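Local coordinates for protein aspartate aminotransferase (Rhodobacter sphaeroides, PDB 3NRA) that probably transfers the amino group of L-aspartate to 2-oxoglutarate, giving oxaloacetate and L-glutamate, with pyridoxal 5'-phosphate as cofactor, at residues A114-V119 with R140-F145; V245-G250 with V264-R269; P342-L347 with T400-Y405. All blocks are in the same frame, centred on the assembly; numbering follows the deposited sequence. Where two conformers were deposited one is given.

Contact 1. Residues A114-V119 with R140-F145; sequences ALFLAV and RKLVEF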
loop_
_atom_site.group_PDB
_atom_site.type_symbol
_atom_site.label_atom_id
_atom_site.label_comp_id
_atom_site.label_asym_id
_atom_site.label_seq_id
_atom_site.Cartn_x
_atom_site.Cartn_y
_atom_site.Cartn_z
ATOM N N ALA B 114 2.337 -4.510 -6.215
ATOM C CA ALA B 114 1.899 -5.425 -7.228
ATOM C C ALA B 114 2.067 -6.894 -6.816
ATOM O O ALA B 114 1.162 -7.729 -7.069
ATOM C CB ALA B 114 2.628 -5.149 -8.541
ATOM N N LEU B 115 3.198 -7.208 -6.185
ATOM C CA LEU B 115 3.492 -8.560 -5.746
ATOM C C LEU B 115 2.487 -9.048 -4.705
ATOM O O LEU B 115 1.930 -10.168 -4.836
ATOM C CB LEU B 115 4.900 -8.622 -5.175
ATOM C CG LEU B 115 5.435 -9.963 -4.706
ATOM C CD1 LEU B 115 5.458 -11.010 -5.834
ATOM C CD2 LEU B 115 6.851 -9.778 -4.059
ATOM N N PHE B 116 2.240 -8.227 -3.680
ATOM C CA PHE B 116 1.237 -8.562 -2.702
ATOM C C PHE B 116 -0.097 -8.911 -3.348
ATOM O O PHE B 116 -0.739 -9.907 -2.986
ATOM C CB PHE B 116 0.992 -7.405 -1.735
ATOM C CG PHE B 116 -0.066 -7.715 -0.681
ATOM C CD1 PHE B 116 0.199 -8.585 0.324
ATOM C CD2 PHE B 116 -1.316 -7.164 -0.752
ATOM C CE1 PHE B 116 -0.752 -8.890 1.273
ATOM C CE2 PHE B 116 -2.267 -7.457 0.190
ATOM C CZ PHE B 116 -1.973 -8.313 1.212
ATOM N N LEU B 117 -0.573 -8.009 -4.200
ATOM C CA LEU B 117 -1.895 -8.167 -4.824
ATOM C C LEU B 117 -1.929 -9.414 -5.707
ATOM O O LEU B 117 -2.899 -10.159 -5.693
ATOM C CB LEU B 117 -2.231 -6.915 -5.663
ATOM C CG LEU B 117 -2.453 -5.607 -4.872
ATOM C CD1 LEU B 117 -2.637 -4.452 -5.809
ATOM C CD2 LEU B 117 -3.671 -5.747 -3.931
ATOM N N ALA B 118 -0.850 -9.624 -6.467
ATOM C CA ALA B 118 -0.754 -10.739 -7.387
ATOM C C ALA B 118 -0.828 -12.085 -6.635
ATOM O O ALA B 118 -1.541 -13.011 -7.060
ATOM C CB ALA B 118 0.531 -10.642 -8.182
ATOM N N VAL B 119 -0.131 -12.181 -5.502
ATOM C CA VAL B 119 -0.202 -13.403 -4.697
ATOM C C VAL B 119 -1.604 -13.521 -4.049
ATOM O O VAL B 119 -2.201 -14.614 -4.027
ATOM C CB VAL B 119 0.890 -13.436 -3.637
ATOM C CG1 VAL B 119 0.754 -14.695 -2.756
ATOM C CG2 VAL B 119 2.306 -13.357 -4.303
ATOM N N ARG B 140 8.332 -16.262 -0.185
ATOM C CA ARG B 140 7.926 -17.247 0.824
ATOM C C ARG B 140 6.898 -16.681 1.814
ATOM O O ARG B 140 5.884 -17.352 2.137
ATOM C CB ARG B 140 9.142 -17.755 1.601
ATOM C CG ARG B 140 8.799 -18.908 2.569
ATOM C CD ARG B 140 9.993 -19.451 3.306
ATOM N NE ARG B 140 9.632 -20.713 3.955
ATOM C CZ ARG B 140 10.445 -21.471 4.700
ATOM N NH1 ARG B 140 11.708 -21.108 4.940
ATOM N NH2 ARG B 140 9.985 -22.621 5.203
ATOM N N LYS B 141 7.173 -15.468 2.318
ATOM C CA LYS B 141 6.337 -14.874 3.366
ATOM C C LYS B 141 4.925 -14.597 2.855
ATOM O O LYS B 141 3.965 -14.693 3.603
ATOM C CB LYS B 141 6.963 -13.565 3.897
ATOM C CG LYS B 141 8.222 -13.744 4.689
ATOM C CD LYS B 141 8.759 -12.398 5.177
ATOM C CE LYS B 141 9.954 -12.575 6.134
ATOM N N LEU B 142 4.819 -14.193 1.590
ATOM C CA LEU B 142 3.531 -13.978 0.974
ATOM C C LEU B 142 2.726 -15.261 0.837
ATOM O O LEU B 142 1.539 -15.302 1.229
ATOM C CB LEU B 142 3.698 -13.329 -0.380
ATOM C CG LEU B 142 3.960 -11.833 -0.311
ATOM C CD1 LEU B 142 4.399 -11.346 -1.654
ATOM C CD2 LEU B 142 2.702 -11.091 0.163
ATOM N N VAL B 143 3.360 -16.312 0.317
ATOM C CA VAL B 143 2.699 -17.618 0.187
ATOM C C VAL B 143 2.187 -18.095 1.535
ATOM O O VAL B 143 1.042 -18.497 1.665
ATOM C CB VAL B 143 3.639 -18.696 -0.452
ATOM C CG1 VAL B 143 3.022 -20.031 -0.354
ATOM C CG2 VAL B 143 3.926 -18.334 -1.970
ATOM N N GLU B 144 3.006 -17.958 2.551
ATOM C CA GLU B 144 2.658 -18.490 3.841
ATOM C C GLU B 144 1.620 -17.610 4.599
ATOM O O GLU B 144 0.746 -18.151 5.282
ATOM C CB GLU B 144 3.939 -18.810 4.656
ATOM C CG GLU B 144 4.554 -20.201 4.155
ATOM C CD GLU B 144 5.960 -20.537 4.676
ATOM O OE1 GLU B 144 6.586 -19.691 5.353
ATOM O OE2 GLU B 144 6.428 -21.682 4.383
ATOM N N PHE B 145 1.625 -16.303 4.346
ATOM C CA PHE B 145 0.606 -15.416 4.883
ATOM C C PHE B 145 -0.790 -15.733 4.352
ATOM O O PHE B 145 -1.771 -15.664 5.090
ATOM C CB PHE B 145 0.918 -13.974 4.547
ATOM C CG PHE B 145 -0.053 -12.998 5.155
ATOM C CD1 PHE B 145 -0.126 -12.847 6.524
ATOM C CD2 PHE B 145 -0.914 -12.261 4.364
ATOM C CE1 PHE B 145 -1.020 -11.931 7.089
ATOM C CE2 PHE B 145 -1.825 -11.366 4.943
ATOM C CZ PHE B 145 -1.870 -11.216 6.294
#

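Contact 2. Residues V245-G250 with V264-R269; sequences VVTIMG and VAFGSR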
loop_
_atom_site.group_PDB
_atom_site.type_symbol
_atom_site.label_atom_id
_atom_site.label_comp_id
_atom_site.label_asym_id
_atom_site.label_seq_id
_atom_site.Cartn_x
_atom_site.Cartn_y
_atom_site.Cartn_z
ATOM N N VAL B 245 -0.482 -15.320 -17.168
ATOM C CA VAL B 245 0.738 -14.706 -16.763
ATOM C C VAL B 245 0.448 -13.294 -16.261
ATOM O O VAL B 245 -0.311 -12.539 -16.876
ATOM C CB VAL B 245 1.760 -14.654 -17.911
ATOM C CG1 VAL B 245 3.070 -13.992 -17.438
ATOM C CG2 VAL B 245 2.023 -16.075 -18.485
ATOM N N VAL B 246 1.036 -12.964 -15.127
ATOM C CA VAL B 246 1.098 -11.601 -14.646
ATOM C C VAL B 246 2.570 -11.238 -14.509
ATOM O O VAL B 246 3.335 -11.977 -13.916
ATOM C CB VAL B 246 0.374 -11.461 -13.310
ATOM C CG1 VAL B 246 0.544 -10.060 -12.730
ATOM C CG2 VAL B 246 -1.112 -11.797 -13.496
ATOM N N THR B 247 2.964 -10.139 -15.130
ATOM C CA THR B 247 4.314 -9.629 -15.033
ATOM C C THR B 247 4.260 -8.380 -14.217
ATOM O O THR B 247 3.357 -7.553 -14.402
ATOM C CB THR B 247 4.883 -9.310 -16.408
ATOM O OG1 THR B 247 4.795 -10.474 -17.240
ATOM C CG2 THR B 247 6.363 -8.873 -16.321
ATOM N N ILE B 248 5.202 -8.233 -13.297
ATOM C CA ILE B 248 5.269 -7.044 -12.473
ATOM C C ILE B 248 6.638 -6.418 -12.591
ATOM O O ILE B 248 7.615 -7.104 -12.740
ATOM C CB ILE B 248 4.879 -7.316 -10.983
ATOM C CG1 ILE B 248 5.939 -8.111 -10.242
ATOM C CG2 ILE B 248 3.509 -8.082 -10.891
ATOM C CD1 ILE B 248 5.515 -8.431 -8.741
HETATM N N MSE B 249 6.666 -5.098 -12.623
HETATM C CA MSE B 249 7.883 -4.351 -12.611
HETATM C C MSE B 249 7.548 -2.886 -12.380
HETATM O O MSE B 249 6.384 -2.512 -12.302
HETATM C CB MSE B 249 8.664 -4.515 -13.941
HETATM C CG MSE B 249 7.890 -4.115 -15.188
HETATM SE SE MSE B 249 8.883 -4.454 -16.766
HETATM C CE MSE B 249 10.349 -3.224 -16.449
ATOM N N GLY B 250 8.582 -2.065 -12.236
ATOM C CA GLY B 250 8.392 -0.653 -12.019
ATOM C C GLY B 250 9.712 0.121 -12.011
ATOM O O GLY B 250 10.768 -0.452 -12.251
ATOM N N VAL B 264 3.877 -1.497 -11.530
ATOM C CA VAL B 264 2.772 -1.924 -12.375
ATOM C C VAL B 264 2.705 -3.415 -12.454
ATOM O O VAL B 264 3.723 -4.111 -12.239
ATOM C CB VAL B 264 2.880 -1.380 -13.808
ATOM C CG1 VAL B 264 2.810 0.147 -13.806
ATOM C CG2 VAL B 264 4.154 -1.923 -14.502
ATOM N N ALA B 265 1.507 -3.910 -12.765
ATOM C CA ALA B 265 1.294 -5.309 -13.109
ATOM C C ALA B 265 0.455 -5.379 -14.376
ATOM O O ALA B 265 -0.435 -4.543 -14.590
ATOM C CB ALA B 265 0.626 -6.014 -12.022
ATOM N N PHE B 266 0.753 -6.349 -15.216
ATOM C CA PHE B 266 0.038 -6.497 -16.472
ATOM C C PHE B 266 0.016 -7.900 -16.965
ATOM O O PHE B 266 0.910 -8.703 -16.655
ATOM C CB PHE B 266 0.617 -5.549 -17.572
ATOM C CG PHE B 266 2.140 -5.594 -17.712
ATOM C CD1 PHE B 266 2.963 -4.825 -16.868
ATOM C CD2 PHE B 266 2.731 -6.307 -18.740
ATOM C CE1 PHE B 266 4.338 -4.811 -17.036
ATOM C CE2 PHE B 266 4.101 -6.319 -18.898
ATOM C CZ PHE B 266 4.916 -5.554 -18.058
ATOM N N GLY B 267 -1.018 -8.198 -17.730
ATOM C CA GLY B 267 -1.288 -9.545 -18.157
ATOM C C GLY B 267 -2.722 -9.913 -17.895
ATOM O O GLY B 267 -3.631 -9.169 -18.267
ATOM N N SER B 268 -2.922 -11.078 -17.252
ATOM C CA SER B 268 -4.220 -11.732 -17.190
ATOM C C SER B 268 -5.351 -10.803 -16.752
ATOM O O SER B 268 -5.286 -10.228 -15.658
ATOM C CB SER B 268 -4.161 -12.890 -16.205
ATOM O OG SER B 268 -5.441 -13.474 -16.079
ATOM N N ARG B 269 -6.395 -10.706 -17.571
ATOM C CA ARG B 269 -7.479 -9.831 -17.228
ATOM C C ARG B 269 -8.246 -10.294 -15.966
ATOM O O ARG B 269 -8.590 -9.455 -15.137
ATOM C CB ARG B 269 -8.399 -9.598 -18.423
ATOM C CG ARG B 269 -7.741 -8.693 -19.476
ATOM C CD ARG B 269 -8.588 -8.527 -20.685
ATOM N NE ARG B 269 -8.417 -9.634 -21.593
ATOM C CZ ARG B 269 -7.452 -9.707 -22.500
ATOM N NH1 ARG B 269 -6.558 -8.724 -22.607
ATOM N NH2 ARG B 269 -7.375 -10.765 -23.287
HETATM O O HOH W 1 2.028 -10.493 -18.294
#

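Contact 3. Residues P342-L347 with T400-Y405; sequences PRLPKL and TLVERY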
loop_
_atom_site.group_PDB
_atom_site.type_symbol
_atom_site.label_atom_id
_atom_site.label_comp_id
_atom_site.label_asym_id
_atom_site.label_seq_id
_atom_site.Cartn_x
_atom_site.Cartn_y
_atom_site.Cartn_z
ATOM N N PRO B 342 27.732 -12.904 -3.144
ATOM C CA PRO B 342 28.895 -13.724 -2.910
ATOM C C PRO B 342 28.691 -14.797 -1.833
ATOM O O PRO B 342 28.061 -14.536 -0.809
ATOM C CB PRO B 342 29.947 -12.714 -2.476
ATOM C CG PRO B 342 29.206 -11.581 -2.004
ATOM C CD PRO B 342 28.032 -11.499 -2.897
ATOM N N ARG B 343 29.175 -16.005 -2.118
ATOM C CA ARG B 343 29.232 -17.090 -1.153
ATOM C C ARG B 343 30.574 -17.036 -0.476
ATOM O O ARG B 343 31.606 -17.143 -1.130
ATOM C CB ARG B 343 29.055 -18.438 -1.853
ATOM C CG ARG B 343 28.783 -19.580 -0.908
ATOM C CD ARG B 343 28.627 -20.912 -1.636
ATOM N NE ARG B 343 29.852 -21.256 -2.360
ATOM C CZ ARG B 343 30.037 -22.370 -3.051
ATOM N NH1 ARG B 343 29.089 -23.307 -3.124
ATOM N NH2 ARG B 343 31.173 -22.552 -3.670
ATOM N N LEU B 344 30.563 -16.873 0.845
ATOM C CA LEU B 344 31.782 -16.683 1.617
ATOM C C LEU B 344 32.342 -18.037 2.067
ATOM O O LEU B 344 31.588 -19.008 2.203
ATOM C CB LEU B 344 31.481 -15.803 2.852
ATOM C CG LEU B 344 30.854 -14.432 2.582
ATOM C CD1 LEU B 344 30.718 -13.643 3.862
ATOM C CD2 LEU B 344 31.680 -13.638 1.535
ATOM N N PRO B 345 33.648 -18.090 2.383
ATOM C CA PRO B 345 34.231 -19.320 2.934
ATOM C C PRO B 345 33.873 -19.596 4.373
ATOM O O PRO B 345 33.195 -18.796 5.026
ATOM C CB PRO B 345 35.738 -19.086 2.805
ATOM C CG PRO B 345 35.906 -17.637 2.791
ATOM C CD PRO B 345 34.675 -17.060 2.148
ATOM N N LYS B 346 34.298 -20.758 4.855
ATOM C CA LYS B 346 34.176 -21.128 6.275
ATOM C C LYS B 346 34.923 -20.106 7.129
ATOM O O LYS B 346 36.086 -19.847 6.880
ATOM C CB LYS B 346 34.781 -22.527 6.485
ATOM C CG LYS B 346 34.592 -23.127 7.873
ATOM C CD LYS B 346 35.498 -24.347 8.063
ATOM N N LEU B 347 34.246 -19.514 8.109
ATOM C CA LEU B 347 34.840 -18.511 8.966
ATOM C C LEU B 347 34.827 -19.054 10.363
ATOM O O LEU B 347 34.110 -20.017 10.651
ATOM C CB LEU B 347 34.038 -17.221 8.908
ATOM C CG LEU B 347 33.790 -16.571 7.547
ATOM C CD1 LEU B 347 32.898 -15.306 7.704
ATOM C CD2 LEU B 347 35.094 -16.224 6.843
ATOM N N THR B 400 39.227 -8.125 3.487
ATOM C CA THR B 400 40.179 -8.019 4.620
ATOM C C THR B 400 39.621 -8.724 5.896
ATOM O O THR B 400 40.324 -9.537 6.527
ATOM C CB THR B 400 40.495 -6.551 4.960
ATOM O OG1 THR B 400 41.068 -5.908 3.830
ATOM C CG2 THR B 400 41.474 -6.448 6.154
ATOM N N LEU B 401 38.350 -8.467 6.212
ATOM C CA LEU B 401 37.701 -9.115 7.362
ATOM C C LEU B 401 37.401 -10.578 7.125
ATOM O O LEU B 401 37.519 -11.384 8.055
ATOM C CB LEU B 401 36.431 -8.371 7.797
ATOM C CG LEU B 401 36.702 -7.034 8.519
ATOM C CD1 LEU B 401 35.446 -6.440 9.113
ATOM C CD2 LEU B 401 37.765 -7.181 9.595
ATOM N N VAL B 402 37.046 -10.948 5.894
ATOM C CA VAL B 402 36.969 -12.374 5.549
ATOM C C VAL B 402 38.323 -13.086 5.818
ATOM O O VAL B 402 38.346 -14.172 6.378
ATOM C CB VAL B 402 36.484 -12.587 4.105
ATOM C CG1 VAL B 402 36.704 -14.050 3.656
ATOM C CG2 VAL B 402 35.018 -12.210 4.004
ATOM N N GLU B 403 39.434 -12.424 5.496
ATOM C CA GLU B 403 40.761 -12.991 5.777
ATOM C C GLU B 403 41.019 -13.062 7.273
ATOM O O GLU B 403 41.510 -14.081 7.773
ATOM C CB GLU B 403 41.866 -12.197 5.067
ATOM C CG GLU B 403 41.743 -12.256 3.484
ATOM C CD GLU B 403 42.530 -11.144 2.740
ATOM O OE1 GLU B 403 43.302 -10.376 3.389
ATOM O OE2 GLU B 403 42.390 -11.071 1.489
ATOM N N ARG B 404 40.639 -12.009 7.999
ATOM C CA ARG B 404 40.888 -11.941 9.452
ATOM C C ARG B 404 40.141 -13.046 10.219
ATOM O O ARG B 404 40.648 -13.549 11.226
ATOM C CB ARG B 404 40.497 -10.556 10.015
ATOM C CG ARG B 404 41.088 -10.261 11.407
ATOM C CD ARG B 404 40.508 -9.002 12.018
ATOM N NE ARG B 404 40.980 -7.813 11.332
ATOM C CZ ARG B 404 40.686 -6.557 11.686
ATOM N NH1 ARG B 404 39.929 -6.307 12.751
ATOM N NH2 ARG B 404 41.149 -5.538 10.960
ATOM N N TYR B 405 38.949 -13.422 9.728
ATOM C CA TYR B 405 38.065 -14.401 10.422
ATOM C C TYR B 405 38.048 -15.779 9.763
ATOM O O TYR B 405 37.279 -16.639 10.161
ATOM C CB TYR B 405 36.632 -13.865 10.494
ATOM C CG TYR B 405 36.474 -12.771 11.486
ATOM C CD1 TYR B 405 36.223 -13.057 12.832
ATOM C CD2 TYR B 405 36.633 -11.463 11.120
ATOM C CE1 TYR B 405 36.117 -12.058 13.755
ATOM C CE2 TYR B 405 36.525 -10.450 12.038
ATOM C CZ TYR B 405 36.282 -10.748 13.361
ATOM O OH TYR B 405 36.152 -9.727 14.270
#

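Contact 1. Residues A114-V119 with R140-F145
Leu142 drives its forked end against helix 110-120 and meets three side chains there: Leu115, Phe116 and Val119. Its CG stands anti to the carbonyl carbon (chi1 -79°), and the two methyls beyond it go to different partners. CD1 lies 3.5 Å from Leu115 CG and also touches the CG2 methyl of Val119. CD2 comes 3.5 Å from Phe116 CD1, reaching the ring at its edge and near its plane, with the two side chains roughly at a right angle. Val119 works from beside the stem of Leu142: its CG1 is 4.0 Å from Leu142 CB and also comes near the backbone N of Val143. An alanine in place of Val119 would probably open a gap beside Leu142 CB and CD1 and allow that leucine more freedom to turn.

The two helices run the same way at 37°, their axes 10.2 Å apart, a spacing that side chains fill, no two backbones meeting directly. Both belong to the large domain of the fold type I aminotransferases. Helix 137-145 is the connection of a beta-alpha-beta crossover between the parallel strands 128-133 and 149-154. The face carrying Phe116, Leu142 and Phe145 is packed by the second subunit, whose Ile281 touches both Phe116 and Leu142 and whose Leu278 touches Phe145.

On helix 137-145, one turn apart, Arg140 NE and Glu144 OE2 form a salt bridge whose hydrogen bond is weak, 3.4 Å.

Contact 2. Residues V245-G250 with V264-R269
Val245 begins the pairing of strand 245-249 with strand 263-267 by accepting, through its O, the backbone N-H of Ser268. The second strand runs antiparallel to both its neighbours in the otherwise parallel seven-stranded sheet of the fold type I aminotransferases. The loop joining the two strands carries Lys253, which holds pyridoxal phosphate as a Schiff base. Across from Val245 and Val246 sits Gly267; a side chain on its backbone would run into Val245 O. Ser268 OG bonds to Glu243 O and, as the N-cap of the following helix, makes a weak bond to Ile271 N.

Val246 forms a non-hydrogen-bonded pair with Gly267 and sends CG1 to the methyl of Ala265, at 4.1 Å. At Thr247 the backbone bonds run both ways with Phe266, the N-H of Thr247 reaching Phe266 O at 2.9 Å and 175°. A water donates to that same Phe266 O and also bonds to Thr247 OG1, so the carbonyl is gripped twice. CG of Phe266 lies between its backbone N and carbonyl carbon (chi1 49°), and the ring lies across Thr247. Thr247 CB makes a CH-pi contact over the ring face, 4.2 Å from its centroid.

Ile248 lies on the other side of the sheet, with CG2 3.7 Å from Ala265 CB and its longer branch leading away to helix 110-120. Met249, a selenomethionine, closes the ladder with a second hydrogen-bonded pair, the N-H of Val264 donating to Met249 O with N and O 2.8 Å apart. On the face shared with Thr247, Met249 CG meets the edge of the Phe266 ring, 4.1 Å from CE1.

Contact 3. Residues P342-L347 with T400-Y405
Leu347 and Tyr405 bring the two backbones nearest, their CA atoms 5.4 Å apart. Residues 342-347 are an extended run leading from strand 339-340 toward helix 351-362; residues 400-404 are the last turn of helix 388-404, and Tyr405 is where the chain leaves helical geometry. Leu347 CA lies 3.3 Å from Tyr405 O. That proximity continues just beyond, where Tyr405 is backbone-bonded to Ala348 and Lys346 to Ala407.

Val402 supplies most of the apolar surface on the helix side. Its CG1, anti to the backbone N (chi1 167°), meets the Pro345 ring at CG, 3.8 Å away, and also at CD, the two side chains slanting across one another. Its CG2 looks to Leu344 CD2 at a looser 4.4 Å. Leu347 reaches in with CD2, 3.9 Å from Val402 O and 4.2 Å from Val402 CG1. Phe354 of helix 351-362 packs on both Leu347 and Val402, while the Tyr405 hydroxyl hydrogen-bonds to Gln361 on that helix.

The end of the C-terminal helix packed beside the connection from strand 339-340 to helix 351-362 is part of the small domain of the fold type I aminotransferases.

Contacts 1 and 2 adjoin in the large domain: Ile248 of the sheet packs on Ala114 and Leu115 of helix 110-120, with Ile248 CD1 3.6 Å from Leu115 CA. Both are buried, yet contact 2 is ruled by backbone hydrogen bonds between strands, whereas contact 1 joins two helices through apolar side chains and alone of the three is packed by the second subunit. Contact 3 lies about 40 Å from contact 2, centre to centre, on the other side of the chain's centre. It is closer to the surface, with Pro345 and Leu347 partly exposed, and seats a helix end against a loop by modest apolar packing.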